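PDB 3G16: SnoaL-like domain-containing protein from Methylibium petroleiphilum PM1, which is of unknown function but adopts the cystatin-like fold of the NTF2 clan, whose relatives include small-molecule-binding proteins and enzymes. Local coordinates for residues V40-A45 / G49-G54; A33-E38 / R118-F123; R63-V66 / Y72-I75. One frame throughout, in Å; residues are numbered along the deposited sequence. Where two conformers were deposited one is given.

Contact 1: residues V40-A45 / G49-G54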
# COMPACT_ATOMS: atom_id res chain seq x y z
N VAL A 40 -8.94 14.14 0.45
CA VAL A 40 -7.65 14.31 1.14
C VAL A 40 -6.70 13.20 0.69
O VAL A 40 -7.07 12.03 0.57
CB VAL A 40 -7.79 14.31 2.66
CG1 VAL A 40 -6.42 14.57 3.34
CG2 VAL A 40 -8.79 15.38 3.13
N HIS A 41 -5.45 13.57 0.43
CA HIS A 41 -4.36 12.62 0.15
C HIS A 41 -3.42 12.62 1.36
O HIS A 41 -2.98 13.70 1.83
CB HIS A 41 -3.55 13.06 -1.05
CG HIS A 41 -2.79 11.97 -1.75
ND1 HIS A 41 -1.99 11.03 -1.12
CD2 HIS A 41 -2.66 11.73 -3.07
CE1 HIS A 41 -1.42 10.26 -2.04
NE2 HIS A 41 -1.81 10.66 -3.24
N TYR A 42 -3.17 11.44 1.91
CA TYR A 42 -2.25 11.26 3.04
C TYR A 42 -0.99 10.59 2.54
O TYR A 42 -1.00 9.81 1.57
CB TYR A 42 -2.92 10.39 4.10
CG TYR A 42 -4.17 10.98 4.68
CD1 TYR A 42 -4.10 11.84 5.73
CD2 TYR A 42 -5.43 10.70 4.17
CE1 TYR A 42 -5.23 12.42 6.28
CE2 TYR A 42 -6.58 11.27 4.71
CZ TYR A 42 -6.48 12.12 5.77
OH TYR A 42 -7.63 12.69 6.34
N PHE A 43 0.07 10.83 3.31
CA PHE A 43 1.42 10.35 3.01
C PHE A 43 2.10 9.95 4.31
O PHE A 43 1.64 10.33 5.37
CB PHE A 43 2.28 11.48 2.36
CG PHE A 43 1.66 12.04 1.14
CD1 PHE A 43 1.86 11.45 -0.07
CD2 PHE A 43 0.89 13.19 1.21
CE1 PHE A 43 1.31 11.96 -1.22
CE2 PHE A 43 0.32 13.72 0.07
CZ PHE A 43 0.51 13.12 -1.15
N PRO A 44 3.22 9.23 4.19
CA PRO A 44 3.95 9.00 5.43
C PRO A 44 4.20 10.29 6.20
O PRO A 44 4.50 11.34 5.58
CB PRO A 44 5.24 8.36 4.93
CG PRO A 44 4.88 7.69 3.69
CD PRO A 44 3.85 8.59 3.03
N ALA A 45 4.16 10.25 7.53
CA ALA A 45 4.44 11.46 8.32
C ALA A 45 5.88 11.88 7.97
O ALA A 45 6.79 11.04 7.77
CB ALA A 45 4.29 11.24 9.82
N GLY A 49 5.08 18.09 4.16
CA GLY A 49 4.53 18.88 5.24
C GLY A 49 3.23 18.45 5.84
O GLY A 49 2.69 19.10 6.70
N GLY A 50 2.73 17.27 5.42
CA GLY A 50 1.45 16.78 5.89
C GLY A 50 0.55 16.42 4.71
O GLY A 50 0.99 16.28 3.59
N ALA A 51 -0.72 16.26 5.04
CA ALA A 51 -1.71 15.81 4.03
C ALA A 51 -1.97 16.91 3.03
O ALA A 51 -1.71 18.12 3.26
CB ALA A 51 -3.04 15.47 4.73
N PHE A 52 -2.52 16.51 1.89
CA PHE A 52 -3.00 17.45 0.86
C PHE A 52 -4.52 17.55 1.03
O PHE A 52 -5.27 16.58 0.80
CB PHE A 52 -2.67 17.00 -0.56
CG PHE A 52 -1.21 16.92 -0.90
CD1 PHE A 52 -0.22 17.43 -0.08
CD2 PHE A 52 -0.85 16.44 -2.15
CE1 PHE A 52 1.10 17.40 -0.47
CE2 PHE A 52 0.47 16.43 -2.54
CZ PHE A 52 1.45 16.91 -1.71
N ARG A 53 -5.00 18.70 1.43
CA ARG A 53 -6.41 18.88 1.78
C ARG A 53 -7.21 19.50 0.66
O ARG A 53 -7.12 20.71 0.42
CB ARG A 53 -6.52 19.74 3.01
CG ARG A 53 -5.84 19.19 4.24
CD ARG A 53 -5.68 20.34 5.27
NE ARG A 53 -5.11 19.90 6.55
CZ ARG A 53 -3.83 19.69 6.75
NH1 ARG A 53 -2.89 19.94 5.80
NH2 ARG A 53 -3.50 19.29 8.00
N GLY A 54 -7.98 18.67 -0.04
CA GLY A 54 -8.84 19.12 -1.09
C GLY A 54 -8.32 18.78 -2.46
O GLY A 54 -7.11 18.76 -2.73

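Contact 2: residues A33-E38 / R118-F123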
# COMPACT_ATOMS: atom_id res chain seq x y z
N ALA A 33 -11.30 16.77 -11.44
CA ALA A 33 -12.54 16.10 -11.84
C ALA A 33 -12.61 14.64 -11.40
O ALA A 33 -13.67 14.01 -11.48
CB ALA A 33 -12.71 16.20 -13.34
N CYS A 34 -11.48 14.10 -10.93
CA CYS A 34 -11.47 12.72 -10.47
C CYS A 34 -11.78 12.54 -8.99
O CYS A 34 -11.83 11.41 -8.51
CB CYS A 34 -10.07 12.14 -10.68
SG CYS A 34 -9.64 12.02 -12.46
N PHE A 35 -11.91 13.66 -8.29
CA PHE A 35 -12.13 13.67 -6.85
C PHE A 35 -13.38 14.40 -6.40
O PHE A 35 -13.80 15.35 -7.06
CB PHE A 35 -11.00 14.48 -6.18
CG PHE A 35 -9.64 13.85 -6.27
CD1 PHE A 35 -9.24 12.86 -5.38
CD2 PHE A 35 -8.73 14.23 -7.25
CE1 PHE A 35 -8.00 12.28 -5.46
CE2 PHE A 35 -7.48 13.63 -7.34
CZ PHE A 35 -7.11 12.67 -6.44
N VAL A 36 -13.93 14.01 -5.27
CA VAL A 36 -14.86 14.89 -4.58
C VAL A 36 -14.02 16.13 -4.15
O VAL A 36 -12.83 16.01 -3.84
CB VAL A 36 -15.58 14.26 -3.38
CG1 VAL A 36 -16.34 12.99 -3.83
CG2 VAL A 36 -14.61 13.89 -2.29
N PRO A 37 -14.62 17.32 -4.10
CA PRO A 37 -13.83 18.53 -3.78
C PRO A 37 -13.04 18.47 -2.50
O PRO A 37 -11.92 19.02 -2.44
CB PRO A 37 -14.89 19.64 -3.75
CG PRO A 37 -16.03 19.10 -4.54
CD PRO A 37 -16.02 17.62 -4.45
N GLU A 38 -13.59 17.82 -1.49
CA GLU A 38 -12.96 17.75 -0.19
C GLU A 38 -12.00 16.57 -0.02
O GLU A 38 -11.56 16.31 1.12
CB GLU A 38 -14.07 17.70 0.89
CG GLU A 38 -14.91 16.40 0.99
CD GLU A 38 -16.09 16.22 -0.01
OE1 GLU A 38 -16.24 16.97 -0.98
OE2 GLU A 38 -16.88 15.27 0.22
N ARG A 118 -12.46 9.86 -2.91
CA ARG A 118 -12.62 10.69 -1.70
C ARG A 118 -11.37 10.72 -0.83
O ARG A 118 -11.21 11.63 -0.05
CB ARG A 118 -13.85 10.27 -0.87
CG ARG A 118 -13.70 9.00 -0.15
CD ARG A 118 -14.95 8.69 0.66
NE ARG A 118 -14.77 7.52 1.47
CZ ARG A 118 -15.76 6.90 2.08
NH1 ARG A 118 -17.02 7.33 1.95
NH2 ARG A 118 -15.50 5.84 2.82
N GLU A 119 -10.50 9.74 -0.96
CA GLU A 119 -9.31 9.68 -0.12
C GLU A 119 -8.28 8.78 -0.74
O GLU A 119 -8.62 7.75 -1.31
CB GLU A 119 -9.70 9.11 1.25
CG GLU A 119 -8.58 9.10 2.27
CD GLU A 119 -9.07 8.70 3.64
OE1 GLU A 119 -9.82 9.51 4.25
OE2 GLU A 119 -8.76 7.59 4.09
N ILE A 120 -7.00 9.16 -0.56
CA ILE A 120 -5.86 8.32 -0.97
C ILE A 120 -4.89 8.28 0.21
O ILE A 120 -4.63 9.33 0.83
CB ILE A 120 -5.14 8.82 -2.24
CG1 ILE A 120 -6.14 8.95 -3.40
CG2 ILE A 120 -3.96 7.91 -2.57
CD1 ILE A 120 -5.53 9.50 -4.68
N ARG A 121 -4.41 7.10 0.56
CA ARG A 121 -3.43 6.91 1.65
C ARG A 121 -2.23 6.22 1.02
O ARG A 121 -2.35 5.07 0.61
CB ARG A 121 -4.03 6.08 2.77
CG ARG A 121 -5.28 6.70 3.39
CD ARG A 121 -5.73 5.98 4.64
NE ARG A 121 -6.05 4.58 4.48
CZ ARG A 121 -7.20 4.12 3.99
NH1 ARG A 121 -8.15 4.93 3.57
NH2 ARG A 121 -7.41 2.82 3.93
N ALA A 122 -1.08 6.92 0.98
CA ALA A 122 0.10 6.38 0.30
C ALA A 122 1.22 5.95 1.24
O ALA A 122 1.45 6.56 2.29
CB ALA A 122 0.68 7.41 -0.67
N PHE A 123 1.88 4.88 0.82
CA PHE A 123 2.95 4.19 1.56
C PHE A 123 4.11 4.01 0.60
O PHE A 123 3.90 3.91 -0.61
CB PHE A 123 2.46 2.84 2.05
CG PHE A 123 1.21 2.95 2.88
CD1 PHE A 123 1.27 3.17 4.23
CD2 PHE A 123 -0.03 2.93 2.29
CE1 PHE A 123 0.11 3.33 5.01
CE2 PHE A 123 -1.20 3.09 3.04
CZ PHE A 123 -1.11 3.28 4.39

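Contact 3: residues R63-V66 / Y72-I75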
# COMPACT_ATOMS: atom_id res chain seq x y z
N ARG A 63 0.98 19.25 -10.05
CA ARG A 63 1.40 20.06 -11.17
C ARG A 63 2.79 20.65 -10.86
O ARG A 63 3.68 20.64 -11.72
CB ARG A 63 0.42 21.17 -11.41
CG ARG A 63 0.91 22.12 -12.50
CD ARG A 63 0.15 23.33 -12.48
NE ARG A 63 0.69 24.34 -13.36
CZ ARG A 63 0.41 25.61 -13.18
NH1 ARG A 63 -0.35 25.97 -12.13
NH2 ARG A 63 0.91 26.51 -14.02
N THR A 64 3.01 21.12 -9.64
CA THR A 64 4.28 21.65 -9.21
C THR A 64 5.39 20.60 -9.34
O THR A 64 6.51 20.88 -9.77
CB THR A 64 4.15 22.11 -7.73
OG1 THR A 64 3.14 23.13 -7.64
CG2 THR A 64 5.48 22.63 -7.19
N ALA A 65 5.05 19.38 -8.94
CA ALA A 65 6.02 18.29 -8.99
C ALA A 65 6.45 18.02 -10.42
O ALA A 65 7.65 17.79 -10.70
CB ALA A 65 5.46 17.01 -8.37
N VAL A 66 5.50 17.97 -11.34
CA VAL A 66 5.89 17.76 -12.74
C VAL A 66 6.82 18.87 -13.23
O VAL A 66 7.84 18.62 -13.88
CB VAL A 66 4.64 17.65 -13.62
CG1 VAL A 66 4.97 17.73 -15.16
CG2 VAL A 66 3.89 16.37 -13.26
N TYR A 72 7.00 11.69 -13.18
CA TYR A 72 6.20 10.87 -14.09
C TYR A 72 5.84 9.64 -13.31
O TYR A 72 6.70 8.98 -12.73
CB TYR A 72 7.01 10.49 -15.32
CG TYR A 72 6.16 9.95 -16.46
CD1 TYR A 72 5.73 8.62 -16.46
CD2 TYR A 72 5.75 10.76 -17.48
CE1 TYR A 72 4.92 8.14 -17.48
CE2 TYR A 72 4.96 10.27 -18.56
CZ TYR A 72 4.55 8.96 -18.52
OH TYR A 72 3.74 8.44 -19.54
N TRP A 73 4.56 9.31 -13.28
CA TRP A 73 4.05 8.19 -12.52
C TRP A 73 3.59 7.06 -13.42
O TRP A 73 2.97 7.28 -14.45
CB TRP A 73 2.85 8.66 -11.70
CG TRP A 73 3.17 9.55 -10.59
CD1 TRP A 73 3.41 9.16 -9.30
CD2 TRP A 73 3.19 10.99 -10.57
NE1 TRP A 73 3.65 10.25 -8.50
CE2 TRP A 73 3.49 11.39 -9.25
CE3 TRP A 73 3.01 11.98 -11.54
CZ2 TRP A 73 3.56 12.75 -8.88
CZ3 TRP A 73 3.08 13.31 -11.16
CH2 TRP A 73 3.35 13.67 -9.84
N THR A 74 3.76 5.84 -12.95
CA THR A 74 3.23 4.66 -13.59
C THR A 74 2.37 3.87 -12.62
O THR A 74 2.66 3.81 -11.40
CB THR A 74 4.33 3.76 -14.17
OG1 THR A 74 5.20 3.29 -13.13
CG2 THR A 74 5.15 4.52 -15.20
N ILE A 75 1.32 3.24 -13.16
CA ILE A 75 0.48 2.31 -12.42
C ILE A 75 1.07 0.95 -12.70
O ILE A 75 1.06 0.49 -13.84
CB ILE A 75 -0.98 2.36 -12.88
CG1 ILE A 75 -1.61 3.73 -12.60
CG2 ILE A 75 -1.77 1.21 -12.26
CD1 ILE A 75 -3.06 3.90 -13.12

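Contact 1: residues V40-A45 / G49-G54
Phe43 and Phe52 meet as a T-shaped pair beside the two backbone bonds of a beta hairpin. Their ring centroids lie 4.6 Å apart, and the planes are inclined at 61°, so the edge-to-face arrangement is tilted rather than strictly perpendicular. The path of Phe43 explains the fit. Its CB is directed toward 49-54, and CG lies anti to the carbonyl carbon (chi1 -56°), which carries the ring across the gap. Farther out, CD2 approaches Gly50 O at 3.9 Å, CE2 sits over the middle of the Phe52 ring, and the tip, CZ, reaches Phe52 CE2 at 3.6 Å. His41, two residues earlier in the chain, lies over one face of the Phe43 ring, near its rim. The imidazole is itself steadied by ND1 donating to Tyr42 O over 3.1 Å, with the acceptor in the imidazole plane although the donor stands above the carbonyl plane.

The backbone register is set by the hydrogen-bonded antiparallel pair His41-Phe52: His41 N gives to Phe52 O at 3.0 Å, and Phe52 N returns to His41 O at 2.8 Å, both nearly straight. On the other face of this ribbon, beside the non-hydrogen-bonded pair Val40-Arg53, Val40 CG1 touches Ala51 CB at 3.8 Å. Tyr42 CD1 also approaches Ala51 CB.

Helix 55-69 covers the aromatic side: Ile58 touches both His41 and Phe52, and Trp62 makes an edge-to-face pair with Phe52. Asp139 accepts a hydrogen bond from Ala51 N. An unidentified ligand lies close to the Phe43 side chain. The reciprocal backbone bonds between strands joined by a short loop make this a beta hairpin, with an aromatic pair packed on one face; it is the outermost hairpin of the cystatin-like sheet within this chain.

Contact 2: residues A33-E38 / R118-F123
Val36 sets its CG2 methyl against Arg118 at a classic beta bulge, where Arg118 and Glu119 both face Glu109 of strand 100-111. The backbone of Arg118, with psi -21°, departs from an extended strand as expected at the first position of such a bulge. Val36 CG2 lies 3.8 Å from Arg118 CA and 4.0 Å from Arg118 CB. The two side chains run alongside each other in the same direction, so the valine packs on the base of the arginine and not on its guanidinium. That group is carried away along an extended chain to a salt bridge from NE to Glu109.

Two residues farther along the strand, Ile120 meets Phe35 differently. Ile120 CD1 comes to the rim of the benzene ring in its plane, 3.8 Å from Phe35 CE1 and 4.0 Å from Phe35 CZ, and the side chains cross at about a right angle. The far end of Ile120 is straight (chi2 177°), which extends CD1 to that rim. Tyr19 of helix 9-24 packs on both Phe35 and Ile120.

Backbone bonds from Cys34 and Val36 to Ile117 tie 33-38 to the strand just before Arg118. Across the segments the contacts are all carbon to carbon, so the attraction is apolar and weakly directional, while the charge of Arg118 is probably balanced largely by Glu109, through the NE salt bridge.

Contact 3: residues R63-V66 / Y72-I75
The helix-to-sheet packing of this cystatin-like fold brings Ala65 and Val66 of helix 55-69 against Trp73 of strand 71-81, close to the short connection that joins the two elements. The backbones stay well apart: the nearest CA pair across the segments, Val66 CA to Tyr72 CA, is separated by 7.0 Å. Side chains make the junction, and the interface is small, with 100 Å² buried in all.

The benzene half of the indole does the touching. Val66 CG2 arrives at its edge, close to the ring plane, and stands 3.8 Å from Trp73 CZ3. Next to that point Ala65 CB lies 4.2 Å from Trp73 CH2, approaching at an oblique angle. The two methyls thus address adjacent carbons of the ring from consecutive helix positions. Trp73 reaches them because its CG is anti to the carbonyl carbon (chi1 -71°), while chi2 of -92° sets the indole plane roughly perpendicular to the plane through CA, CB and CG, with the six-membered ring on the helix side.

Around this apolar rim, Trp62 meets the indole edge-to-face and His93 brings a ring inclined at about 30°, with Tyr20 of helix 9-24 also packing on it. Asn24 accepts a hydrogen bond from the backbone N of Trp73. At the five-membered end of the indole, Trp73 NE1 forms a hydrogen bond with O2 of an unidentified ligand, probably from the crystallisation liquor.

All three contacts reach one sheet, but at different places. Contacts 1 and 2 share a neighbourhood: strands 39-42 and 116-124 lie side by side, their backbones joined from Tyr42 N to Ile120 O (2.8 Å), and His41 packs on Ile120. Contact 2 is the most buried and purely apolar across its segments, whereas contact 1, at one outermost strand within the chain, combines backbone pairing with aromatic packing. Contact 3, partly buried, lies at the other outermost strand within the chain and relies on two methyls against an indole; its centre is about 16 Å from the centre of either of the others. Helix 55-69 follows strand 52-53, linking contacts 1 and 3 along the chain.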